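Local coordinates for protein inactive dihydropteroate synthase 2 (Mycobacterium tuberculosis, PDB 2VP8) that probably lacks dihydropteroate synthase activity despite its family, with very low apparent affinity for the pterin pyrophosphate substrate but a likely ability to bind the inhibitor dapsone, at residues 41-47 / 78-83; 139-143 / 161-165. All coordinates share one frame. Residues are numbered along the deposited sequence.

Contact 1: residues 41-47 / 78-83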
loop_
_atom_site.group_PDB
_atom_site.type_symbol
_atom_site.label_atom_id
_atom_site.label_comp_id
_atom_site.label_asym_id
_atom_site.label_seq_id
_atom_site.Cartn_x
_atom_site.Cartn_y
_atom_site.Cartn_z
ATOM N N ARG B 41 -3.338 -5.546 -14.542
ATOM C CA ARG B 41 -2.974 -5.559 -13.123
ATOM C C ARG B 41 -2.303 -6.878 -12.753
ATOM O O ARG B 41 -2.327 -7.840 -13.533
ATOM C CB ARG B 41 -4.201 -5.349 -12.225
ATOM C CG ARG B 41 -5.278 -6.406 -12.376
ATOM C CD ARG B 41 -6.215 -6.450 -11.177
ATOM N NE ARG B 41 -7.421 -7.242 -11.441
ATOM C CZ ARG B 41 -7.466 -8.574 -11.423
ATOM N NH1 ARG B 41 -6.369 -9.287 -11.152
ATOM N NH2 ARG B 41 -8.609 -9.198 -11.682
ATOM N N ALA B 42 -1.702 -6.905 -11.564
ATOM C CA ALA B 42 -1.215 -8.125 -10.950
ATOM C C ALA B 42 -2.386 -9.091 -10.723
ATOM O O ALA B 42 -3.545 -8.670 -10.605
ATOM C CB ALA B 42 -0.520 -7.809 -9.651
ATOM N N LEU B 43 -2.081 -10.381 -10.667
ATOM C CA LEU B 43 -3.115 -11.396 -10.628
ATOM C C LEU B 43 -3.463 -11.818 -9.230
ATOM O O LEU B 43 -2.658 -11.667 -8.312
ATOM C CB LEU B 43 -2.686 -12.629 -11.418
ATOM C CG LEU B 43 -2.076 -12.370 -12.790
ATOM C CD1 LEU B 43 -1.574 -13.689 -13.366
ATOM C CD2 LEU B 43 -3.093 -11.672 -13.687
ATOM N N ILE B 44 -4.667 -12.366 -9.088
ATOM C CA ILE B 44 -5.199 -12.829 -7.810
ATOM C C ILE B 44 -5.435 -14.339 -7.827
ATOM O O ILE B 44 -6.143 -14.859 -8.699
ATOM C CB ILE B 44 -6.537 -12.150 -7.494
ATOM C CG1 ILE B 44 -6.397 -10.621 -7.532
ATOM C CG2 ILE B 44 -7.079 -12.640 -6.137
ATOM C CD1 ILE B 44 -7.721 -9.889 -7.657
ATOM N N MET B 45 -4.836 -15.031 -6.861
ATOM C CA MET B 45 -5.096 -16.444 -6.609
ATOM C C MET B 45 -6.043 -16.549 -5.408
ATOM O O MET B 45 -5.703 -16.147 -4.299
ATOM C CB MET B 45 -3.786 -17.182 -6.350
ATOM C CG MET B 45 -3.939 -18.628 -5.966
ATOM S SD MET B 45 -2.378 -19.385 -5.446
ATOM C CE MET B 45 -1.832 -20.085 -7.000
ATOM N N ALA B 46 -7.243 -17.068 -5.648
ATOM C CA ALA B 46 -8.271 -17.165 -4.625
ATOM C C ALA B 46 -8.222 -18.525 -3.937
ATOM O O ALA B 46 -8.350 -19.558 -4.591
ATOM C CB ALA B 46 -9.613 -16.950 -5.251
ATOM N N ILE B 47 -8.028 -18.517 -2.622
ATOM C CA ILE B 47 -8.005 -19.740 -1.829
ATOM C C ILE B 47 -9.424 -20.270 -1.617
ATOM O O ILE B 47 -10.263 -19.603 -1.018
ATOM C CB ILE B 47 -7.338 -19.506 -0.448
ATOM C CG1 ILE B 47 -5.899 -19.020 -0.614
ATOM C CG2 ILE B 47 -7.397 -20.772 0.411
ATOM C CD1 ILE B 47 -5.251 -18.539 0.664
ATOM N N GLY B 78 -13.079 -11.344 -9.830
ATOM C CA GLY B 78 -11.919 -11.255 -10.712
ATOM C C GLY B 78 -10.699 -12.060 -10.316
ATOM O O GLY B 78 -9.567 -11.662 -10.621
ATOM N N ALA B 79 -10.914 -13.187 -9.638
ATOM C CA ALA B 79 -9.814 -14.104 -9.328
ATOM C C ALA B 79 -9.236 -14.656 -10.625
ATOM O O ALA B 79 -9.978 -15.059 -11.533
ATOM C CB ALA B 79 -10.282 -15.234 -8.441
ATOM N N ASP B 80 -7.914 -14.663 -10.717
ATOM C CA ASP B 80 -7.254 -15.134 -11.922
ATOM C C ASP B 80 -6.941 -16.610 -11.789
ATOM O O ASP B 80 -6.905 -17.338 -12.780
ATOM C CB ASP B 80 -5.995 -14.327 -12.165
ATOM C CG ASP B 80 -6.296 -12.879 -12.428
ATOM O OD1 ASP B 80 -6.863 -12.581 -13.511
ATOM O OD2 ASP B 80 -5.986 -12.047 -11.548
ATOM N N VAL B 81 -6.721 -17.031 -10.545
ATOM C CA VAL B 81 -6.497 -18.420 -10.212
ATOM C C VAL B 81 -7.427 -18.786 -9.064
ATOM O O VAL B 81 -7.620 -17.996 -8.150
ATOM C CB VAL B 81 -5.034 -18.664 -9.795
ATOM C CG1 VAL B 81 -4.812 -20.117 -9.413
ATOM C CG2 VAL B 81 -4.076 -18.271 -10.919
ATOM N N ILE B 82 -8.027 -19.969 -9.138
ATOM C CA ILE B 82 -8.714 -20.550 -8.003
ATOM C C ILE B 82 -7.797 -21.632 -7.465
ATOM O O ILE B 82 -7.473 -22.597 -8.158
ATOM C CB ILE B 82 -10.099 -21.156 -8.382
ATOM C CG1 ILE B 82 -10.972 -20.133 -9.120
ATOM C CG2 ILE B 82 -10.828 -21.689 -7.143
ATOM C CD1 ILE B 82 -11.332 -18.915 -8.302
ATOM N N ASP B 83 -7.368 -21.455 -6.226
ATOM C CA ASP B 83 -6.445 -22.373 -5.585
ATOM C C ASP B 83 -7.231 -23.306 -4.670
ATOM O O ASP B 83 -7.657 -22.908 -3.587
ATOM C CB ASP B 83 -5.387 -21.577 -4.814
ATOM C CG ASP B 83 -4.327 -22.447 -4.210
ATOM O OD1 ASP B 83 -3.616 -23.160 -4.955
ATOM O OD2 ASP B 83 -4.192 -22.405 -2.973
#

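Contact 2: residues 139-143 / 161-165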
loop_
_atom_site.group_PDB
_atom_site.type_symbol
_atom_site.label_atom_id
_atom_site.label_comp_id
_atom_site.label_asym_id
_atom_site.label_seq_id
_atom_site.Cartn_x
_atom_site.Cartn_y
_atom_site.Cartn_z
ATOM N N ASP B 139 -4.298 -26.743 -13.597
ATOM C CA ASP B 139 -3.325 -26.219 -14.542
ATOM C C ASP B 139 -2.000 -25.931 -13.856
ATOM O O ASP B 139 -0.953 -25.854 -14.506
ATOM C CB ASP B 139 -3.864 -24.938 -15.181
ATOM C CG ASP B 139 -5.303 -25.077 -15.631
ATOM O OD1 ASP B 139 -5.563 -25.866 -16.564
ATOM O OD2 ASP B 139 -6.183 -24.411 -15.048
ATOM N N LEU B 140 -2.054 -25.783 -12.539
ATOM C CA LEU B 140 -0.928 -25.298 -11.766
ATOM C C LEU B 140 -0.857 -26.062 -10.459
ATOM O O LEU B 140 -1.863 -26.214 -9.771
ATOM C CB LEU B 140 -1.108 -23.792 -11.506
ATOM C CG LEU B 140 -0.177 -22.972 -10.604
ATOM C CD1 LEU B 140 1.278 -22.984 -11.107
ATOM C CD2 LEU B 140 -0.684 -21.560 -10.513
ATOM N N ILE B 141 0.325 -26.555 -10.115
ATOM C CA ILE B 141 0.513 -27.152 -8.801
ATOM C C ILE B 141 1.076 -26.105 -7.848
ATOM O O ILE B 141 2.118 -25.496 -8.109
ATOM C CB ILE B 141 1.419 -28.384 -8.836
ATOM C CG1 ILE B 141 0.950 -29.366 -9.921
ATOM C CG2 ILE B 141 1.450 -29.049 -7.455
ATOM C CD1 ILE B 141 1.997 -30.338 -10.361
ATOM N N ASN B 142 0.353 -25.885 -6.758
ATOM C CA ASN B 142 0.795 -24.977 -5.723
ATOM C C ASN B 142 1.333 -25.767 -4.539
ATOM O O ASN B 142 0.623 -25.992 -3.552
ATOM C CB ASN B 142 -0.345 -24.058 -5.298
ATOM C CG ASN B 142 0.119 -22.925 -4.416
ATOM O OD1 ASN B 142 1.318 -22.696 -4.262
ATOM N ND2 ASN B 142 -0.831 -22.202 -3.831
ATOM N N ASP B 143 2.591 -26.200 -4.664
ATOM C CA ASP B 143 3.283 -26.907 -3.595
ATOM C C ASP B 143 3.533 -25.950 -2.438
ATOM O O ASP B 143 4.534 -25.233 -2.404
ATOM C CB ASP B 143 4.591 -27.527 -4.095
ATOM C CG ASP B 143 5.261 -28.422 -3.052
ATOM O OD1 ASP B 143 4.897 -28.332 -1.856
ATOM O OD2 ASP B 143 6.160 -29.215 -3.431
ATOM N N ALA B 161 1.612 -29.115 -16.567
ATOM C CA ALA B 161 1.119 -28.195 -15.561
ATOM C C ALA B 161 2.244 -27.316 -15.042
ATOM O O ALA B 161 3.407 -27.722 -15.020
ATOM C CB ALA B 161 0.479 -28.963 -14.419
ATOM N N GLY B 162 1.892 -26.106 -14.637
ATOM C CA GLY B 162 2.833 -25.211 -13.986
ATOM C C GLY B 162 3.099 -25.619 -12.549
ATOM O O GLY B 162 2.389 -26.462 -11.983
ATOM N N LEU B 163 4.124 -25.020 -11.958
ATOM C CA LEU B 163 4.487 -25.328 -10.585
ATOM C C LEU B 163 4.873 -24.071 -9.822
ATOM O O LEU B 163 5.541 -23.185 -10.356
ATOM C CB LEU B 163 5.630 -26.354 -10.545
ATOM C CG LEU B 163 6.112 -26.815 -9.164
ATOM C CD1 LEU B 163 5.072 -27.691 -8.471
ATOM C CD2 LEU B 163 7.427 -27.540 -9.263
ATOM N N VAL B 164 4.433 -23.998 -8.572
ATOM C CA VAL B 164 4.866 -22.943 -7.674
ATOM C C VAL B 164 6.076 -23.448 -6.895
ATOM O O VAL B 164 6.006 -24.470 -6.207
ATOM C CB VAL B 164 3.732 -22.502 -6.701
ATOM C CG1 VAL B 164 4.254 -21.518 -5.649
ATOM C CG2 VAL B 164 2.569 -21.895 -7.468
ATOM N N CYS B 165 7.192 -22.746 -7.030
ATOM C CA CYS B 165 8.372 -23.049 -6.235
ATOM C C CYS B 165 8.394 -22.129 -5.034
ATOM O O CYS B 165 8.652 -20.930 -5.158
ATOM C CB CYS B 165 9.645 -22.899 -7.062
ATOM S SG CYS B 165 9.719 -24.059 -8.431
#

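Contact 1: residues 41-47 / 78-83
Strands 43-47 and 81-83 run parallel, their axes 4.4 Å apart at closest approach and inclined by 27°, with Met-45 beside Val-81, Ala-46 beside Ile-82 and Ile-47 beside Asp-83. From Ile-44 onward the parallel ladder is carried by three bonds: Val-81 N donates to Ile-44 O (2.9 Å), Ala-46 N to Val-81 O (2.7 Å) and Asp-83 N to Ala-46 O (2.7 Å). Ile-44 O also accepts Asp-80 N at 2.7 Å, so that this one carbonyl takes two successive N-H groups where the incoming chain turns into the sheet. That chain leaves helix 65-76 through a Schellman motif at Gly-78, whose positive phi suits glycine.

Met-45, Val-81 and Asp-83 face the barrel interior, Met-45 CE lying 3.8 Å from Val-81 CG1 and Met-45 CG 3.5 Å from Asp-83 CB. On the other face Ala-46 CB meets Ala-79 CB at 3.7 Å and Ile-82 CD1 at 4.0 Å, a small apolar patch covered by Ala-74 of helix 65-76. At the N-terminal end of the strands, Arg-41 NH1 forms a salt bridge with Asp-80 OD2 (2.8 Å) and Arg-41 NH2 donates to Gly-78 O (2.8 Å). Asp-80 OD2 also accepts Ile-44 N at 2.8 Å, so the carboxylate continues the pairing where the backbone ladder stops.

Polar groups thus lie at both ends of the paired segments. Arg-41 and Asp-80 tie the start of strand 43-49 to the helix-to-strand turn; Asp-83, further along inside the barrel, is a buried carboxylate hydrogen-bonded to Ser-121, probably to Asn-142, and salt-bridged to Arg-287.

Contact 2: residues 139-143 / 161-165
Asp-139 opens the pairing through its backbone, its O accepting Gly-162 N at 2.9 Å, while its carboxylate turns to the neighbouring strand's Ile-120 N and to salt bridges with Arg-112 and Arg-35. Leu-140, which points into the barrel, pairs with Gly-162, their CA atoms 4.4 Å apart. Its CD1 lies 3.5 Å from Gly-162 C and 4.0 Å from Val-164 CG2; a CB on Gly-162 would fall 3.2 Å from Leu-140 CD1, so the leucine occupies room that glycine leaves open.

Ile-141 carries the centre of the ladder. Its N donates to Gly-162 O (2.8 Å, almost linear) and its O accepts Val-164 N (2.8 Å), holding strands 140-142 and 162-165 parallel with axes 4.5 Å apart and inclined by 22°. These are adjacent strands of the TIM barrel, joined by helix 152-159 as a beta-alpha-beta unit. Ile-141 and Leu-163 point to the helical layer outside, Ile-141 CB meeting Leu-163 CD1 at 3.7 Å, and both side chains pack on Met-152 of the connecting helix.

Asn-142, like Leu-140, faces inward, with OD1 3.4 Å from Val-164 CB, while ND2 probably hydrogen-bonds Asp-83 of strand 81-85. At Asp-143 the chains meet only loosely, CB lying 4.0 Å from Val-164 O, and the carboxylate OD1 receives Trp-145 N and Gly-146 N in the loop that leads to helix 152-159.

Contacts 1 and 2 are two parallel strand pairs of one barrel, their centres 14 Å apart, with strand 119-123 between strands 81-85 and 140-142 in the sheet. Their inward side chains meet nonetheless: Asp-83 OD1 lies 3.2 Å from Asn-142 ND2, a probable hydrogen bond, Met-45 SD is 3.6 Å from the same ND2, and Met-45 CE is 4.0 Å from Leu-140 CD2. The side chains of Asn-142 and Asp-83 lie about 5 and 7 Å from that of His-220, a residue that by similarity marks family members without synthase activity. The polar link between the contacts therefore lies near that site.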